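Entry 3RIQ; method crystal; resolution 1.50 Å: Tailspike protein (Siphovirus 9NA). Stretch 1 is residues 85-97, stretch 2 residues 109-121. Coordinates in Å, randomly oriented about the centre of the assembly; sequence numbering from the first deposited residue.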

# COMPACT_ATOMS: atom_id res chain seq x y z
N MET A 85 -3.54 -9.37 -32.64
CA MET A 85 -2.44 -9.51 -33.58
C MET A 85 -1.82 -10.89 -33.45
O MET A 85 -1.27 -11.22 -32.42
CB MET A 85 -1.38 -8.44 -33.33
CG MET A 85 -1.87 -7.02 -33.43
SD MET A 85 -2.80 -6.59 -34.91
CE MET A 85 -1.55 -6.94 -36.20
N HIS A 86 -1.91 -11.69 -34.51
CA HIS A 86 -1.43 -13.07 -34.50
C HIS A 86 -0.36 -13.31 -35.59
O HIS A 86 -0.57 -13.02 -36.75
CB HIS A 86 -2.63 -14.00 -34.74
CG HIS A 86 -2.41 -15.44 -34.35
ND1 HIS A 86 -1.43 -16.23 -34.93
CD2 HIS A 86 -3.10 -16.25 -33.50
CE1 HIS A 86 -1.50 -17.45 -34.41
NE2 HIS A 86 -2.51 -17.49 -33.56
N THR A 87 0.79 -13.84 -35.20
CA THR A 87 1.80 -14.21 -36.18
C THR A 87 1.27 -15.16 -37.28
O THR A 87 0.35 -15.99 -37.03
CB THR A 87 3.03 -14.84 -35.44
OG1 THR A 87 4.10 -14.98 -36.38
CG2 THR A 87 2.69 -16.22 -34.80
N LYS A 88 1.84 -15.09 -38.47
CA LYS A 88 1.53 -16.08 -39.50
C LYS A 88 2.44 -17.31 -39.34
O LYS A 88 1.97 -18.44 -39.20
CB LYS A 88 1.62 -15.45 -40.90
CG LYS A 88 1.40 -16.50 -42.01
CD LYS A 88 1.27 -15.89 -43.42
CE LYS A 88 2.54 -15.10 -43.84
NZ LYS A 88 2.47 -14.49 -45.25
N THR A 89 3.74 -17.08 -39.29
CA THR A 89 4.74 -18.13 -39.08
C THR A 89 4.94 -18.38 -37.59
O THR A 89 4.99 -17.44 -36.82
CB THR A 89 6.11 -17.68 -39.69
OG1 THR A 89 5.95 -17.38 -41.08
CG2 THR A 89 7.18 -18.77 -39.55
N THR A 90 5.02 -19.64 -37.18
CA THR A 90 5.28 -19.98 -35.79
C THR A 90 6.77 -19.76 -35.51
O THR A 90 7.62 -20.33 -36.20
CB THR A 90 4.89 -21.44 -35.48
OG1 THR A 90 3.47 -21.59 -35.71
CG2 THR A 90 5.23 -21.77 -34.03
N PRO A 91 7.10 -18.90 -34.52
CA PRO A 91 8.50 -18.58 -34.31
C PRO A 91 9.21 -19.63 -33.47
O PRO A 91 8.55 -20.31 -32.66
CB PRO A 91 8.44 -17.30 -33.48
CG PRO A 91 7.17 -17.46 -32.65
CD PRO A 91 6.21 -18.08 -33.66
N TYR A 92 10.51 -19.78 -33.67
CA TYR A 92 11.36 -20.43 -32.67
C TYR A 92 11.44 -19.51 -31.46
O TYR A 92 11.69 -18.30 -31.61
CB TYR A 92 12.77 -20.66 -33.24
CG TYR A 92 12.80 -21.76 -34.28
CD1 TYR A 92 12.98 -23.11 -33.90
CD2 TYR A 92 12.64 -21.47 -35.63
CE1 TYR A 92 13.02 -24.13 -34.86
CE2 TYR A 92 12.65 -22.48 -36.57
CZ TYR A 92 12.84 -23.80 -36.19
OH TYR A 92 12.86 -24.79 -37.16
N THR A 93 11.20 -20.06 -30.27
CA THR A 93 11.36 -19.29 -29.04
C THR A 93 12.30 -19.96 -28.09
O THR A 93 12.43 -21.20 -28.09
CB THR A 93 10.02 -19.02 -28.30
OG1 THR A 93 9.46 -20.26 -27.81
CG2 THR A 93 9.03 -18.29 -29.23
N VAL A 94 12.98 -19.15 -27.28
CA VAL A 94 13.77 -19.66 -26.12
C VAL A 94 12.89 -19.72 -24.87
O VAL A 94 12.11 -18.78 -24.63
CB VAL A 94 15.08 -18.82 -25.90
CG1 VAL A 94 14.80 -17.33 -25.56
CG2 VAL A 94 15.94 -19.44 -24.80
N TYR A 95 12.94 -20.83 -24.13
CA TYR A 95 12.11 -21.02 -22.95
C TYR A 95 13.01 -21.28 -21.76
O TYR A 95 13.63 -22.35 -21.65
CB TYR A 95 11.13 -22.18 -23.16
CG TYR A 95 10.14 -22.32 -22.01
CD1 TYR A 95 9.25 -21.29 -21.72
CD2 TYR A 95 10.08 -23.47 -21.25
CE1 TYR A 95 8.36 -21.40 -20.66
CE2 TYR A 95 9.16 -23.62 -20.18
CZ TYR A 95 8.31 -22.55 -19.90
OH TYR A 95 7.40 -22.63 -18.88
N ARG A 96 13.12 -20.29 -20.88
CA ARG A 96 14.19 -20.32 -19.85
C ARG A 96 13.78 -20.95 -18.51
O ARG A 96 14.37 -20.63 -17.48
CB ARG A 96 14.69 -18.88 -19.59
CG ARG A 96 15.44 -18.25 -20.79
CD ARG A 96 15.94 -16.86 -20.48
NE ARG A 96 16.79 -16.31 -21.54
CZ ARG A 96 18.07 -16.66 -21.74
NH1 ARG A 96 18.68 -17.54 -20.94
NH2 ARG A 96 18.76 -16.11 -22.74
N PHE A 97 12.77 -21.83 -18.52
CA PHE A 97 12.19 -22.37 -17.29
C PHE A 97 12.06 -23.89 -17.32
O PHE A 97 11.87 -24.49 -18.37
CB PHE A 97 10.85 -21.68 -16.96
CG PHE A 97 10.98 -20.18 -16.92
CD1 PHE A 97 11.41 -19.53 -15.75
CD2 PHE A 97 10.81 -19.43 -18.10
CE1 PHE A 97 11.62 -18.16 -15.73
CE2 PHE A 97 11.03 -18.06 -18.10
CZ PHE A 97 11.44 -17.42 -16.90
N THR A 109 21.48 -26.28 -21.90
CA THR A 109 20.06 -26.55 -21.69
C THR A 109 19.17 -25.44 -22.27
O THR A 109 18.10 -25.74 -22.86
CB THR A 109 19.78 -26.78 -20.19
OG1 THR A 109 20.88 -27.54 -19.65
CG2 THR A 109 18.45 -27.52 -19.98
N VAL A 110 19.60 -24.19 -22.11
CA VAL A 110 18.88 -23.04 -22.70
C VAL A 110 18.84 -23.16 -24.23
O VAL A 110 17.78 -23.06 -24.86
CB VAL A 110 19.46 -21.69 -22.27
CG1 VAL A 110 18.68 -20.57 -22.92
CG2 VAL A 110 19.40 -21.52 -20.75
N LEU A 111 20.00 -23.40 -24.83
CA LEU A 111 20.05 -23.63 -26.29
C LEU A 111 19.09 -24.73 -26.75
O LEU A 111 18.36 -24.57 -27.76
CB LEU A 111 21.48 -23.95 -26.74
CG LEU A 111 21.65 -24.22 -28.23
CD1 LEU A 111 21.34 -22.98 -29.06
CD2 LEU A 111 23.08 -24.66 -28.46
N ALA A 112 19.06 -25.84 -26.00
CA ALA A 112 18.15 -26.97 -26.33
C ALA A 112 16.65 -26.67 -26.15
O ALA A 112 15.78 -27.42 -26.67
CB ALA A 112 18.56 -28.21 -25.57
N SER A 113 16.32 -25.57 -25.45
CA SER A 113 14.92 -25.18 -25.28
C SER A 113 14.38 -24.46 -26.51
O SER A 113 13.18 -24.23 -26.60
CB SER A 113 14.76 -24.25 -24.07
OG SER A 113 15.07 -22.90 -24.40
N VAL A 114 15.26 -24.10 -27.45
CA VAL A 114 14.80 -23.34 -28.63
C VAL A 114 13.99 -24.23 -29.59
O VAL A 114 14.50 -25.22 -30.14
CB VAL A 114 15.98 -22.65 -29.36
CG1 VAL A 114 15.48 -22.02 -30.71
CG2 VAL A 114 16.67 -21.66 -28.44
N ALA A 115 12.72 -23.87 -29.78
CA ALA A 115 11.74 -24.69 -30.48
C ALA A 115 10.60 -23.81 -30.97
O ALA A 115 10.33 -22.76 -30.37
CB ALA A 115 11.19 -25.79 -29.56
N GLN A 116 9.95 -24.23 -32.04
CA GLN A 116 8.76 -23.50 -32.52
C GLN A 116 7.58 -23.58 -31.55
O GLN A 116 7.13 -24.67 -31.19
CB GLN A 116 8.35 -24.01 -33.91
CG GLN A 116 9.27 -23.50 -34.97
CD GLN A 116 8.86 -23.96 -36.36
OE1 GLN A 116 9.07 -25.12 -36.72
NE2 GLN A 116 8.29 -23.04 -37.15
N ARG A 117 7.11 -22.42 -31.11
CA ARG A 117 5.99 -22.35 -30.17
C ARG A 117 5.14 -21.15 -30.49
O ARG A 117 5.65 -20.10 -30.91
CB ARG A 117 6.47 -22.22 -28.70
CG ARG A 117 7.43 -23.27 -28.19
CD ARG A 117 7.67 -23.02 -26.69
NE ARG A 117 8.56 -24.03 -26.15
CZ ARG A 117 9.89 -24.00 -26.24
NH1 ARG A 117 10.62 -24.99 -25.70
NH2 ARG A 117 10.50 -22.98 -26.83
N LEU A 118 3.85 -21.29 -30.25
CA LEU A 118 2.94 -20.14 -30.27
C LEU A 118 2.53 -19.69 -28.87
O LEU A 118 1.89 -18.63 -28.71
CB LEU A 118 1.66 -20.50 -31.04
CG LEU A 118 1.73 -20.60 -32.57
CD1 LEU A 118 0.40 -21.04 -33.16
CD2 LEU A 118 2.12 -19.25 -33.11
N ASP A 119 2.82 -20.50 -27.85
CA ASP A 119 2.24 -20.27 -26.51
C ASP A 119 3.16 -19.62 -25.48
O ASP A 119 2.67 -19.00 -24.54
CB ASP A 119 1.63 -21.57 -25.93
CG ASP A 119 2.67 -22.68 -25.72
OD1 ASP A 119 3.62 -22.78 -26.52
OD2 ASP A 119 2.57 -23.45 -24.73
N LYS A 120 4.47 -19.82 -25.61
CA LYS A 120 5.38 -19.38 -24.52
C LYS A 120 6.80 -19.26 -25.06
O LYS A 120 7.11 -19.72 -26.19
CB LYS A 120 5.33 -20.37 -23.33
CG LYS A 120 5.94 -21.71 -23.62
CD LYS A 120 5.52 -22.71 -22.54
CE LYS A 120 6.38 -23.96 -22.61
NZ LYS A 120 5.74 -25.08 -21.82
N GLY A 121 7.69 -18.71 -24.24
CA GLY A 121 9.03 -18.34 -24.69
C GLY A 121 8.98 -17.09 -25.55
O GLY A 121 7.92 -16.62 -25.92

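Contact between residues 85-97 and 109-121 of the tailspike chain, followed along the first stretch; together the two bury 986 Å². His 86 and Thr 87 meet the second stretch at one methyl of Leu 118: CE1 of His 86 is 4.2 Å and CG2 of Thr 87 is 3.5 Å from Leu 118 CD2. Thr 87 OG1 donates to Thr 89 O at 2.7 Å and is also bonded elsewhere in the structure.

Thr 90 points toward the partner, packing CG2 3.8 Å from Gln 116 CB, while its carbonyl O accepts a nearly straight hydrogen bond (173°) from Gln 116 NE2 at 2.9 Å. Pro 91 has no amide hydrogen to give, but its carbonyl O accepts from Arg 117 N at 3.0 Å and also receives a CA-H...O contact from Gln 116 CA at 3.2 Å.

Tyr 92 and Gln 116 form an antiparallel, non-hydrogen-bonded pair, their CA atoms 4.0 Å apart. Their side chains share a face of the sheet, so Gln 116 CG sits almost squarely over the Tyr 92 ring, 3.6 Å from its centroid and 5° off the normal.

Thr 93 and Ala 115 are the adjoining hydrogen-bonded pair: Thr 93 N donates to Ala 115 O at 2.8 Å, and Ala 115 N to Thr 93 O at 3.2 Å. On the face opposite Tyr 92, Thr 93 OG1 accepts from Arg 117 NH2 at 3.1 Å and donates to Lys 120 O at 2.9 Å. The arginine is also held within its own stretch, NH1 donating to Ser 113 O at 2.8 Å. Gly 121 fits tightly here: an ideal CB would lie 2.5 Å from Thr 93 OG1 and 2.7 Å from Val 94 O, and its positive phi of 74° also favours glycine.

Val 94 packs CG2 3.5 Å from Val 110 CG1. Beyond the paired strands, Tyr 95 N donates to Ser 113 OG at 3.0 Å; that hydroxyl in turn donates to Val 110 O at 2.8 Å, linking the backbone at Tyr 95 to the helix residue Val 110. Tyr 95 CB lies over a face of the Arg 117 guanidinium, 3.8 Å from Arg 117 CZ, and the Tyr 95 ring carries Lys 120 CE 3.6 Å from the centroid, with Lys 120 NZ off-centre at 4.5 Å from that centroid in a cation-pi contact. Arg 96 closes the contact, Val 110 CG1 lying over its guanidinium, 3.6 Å from Arg 96 NH1.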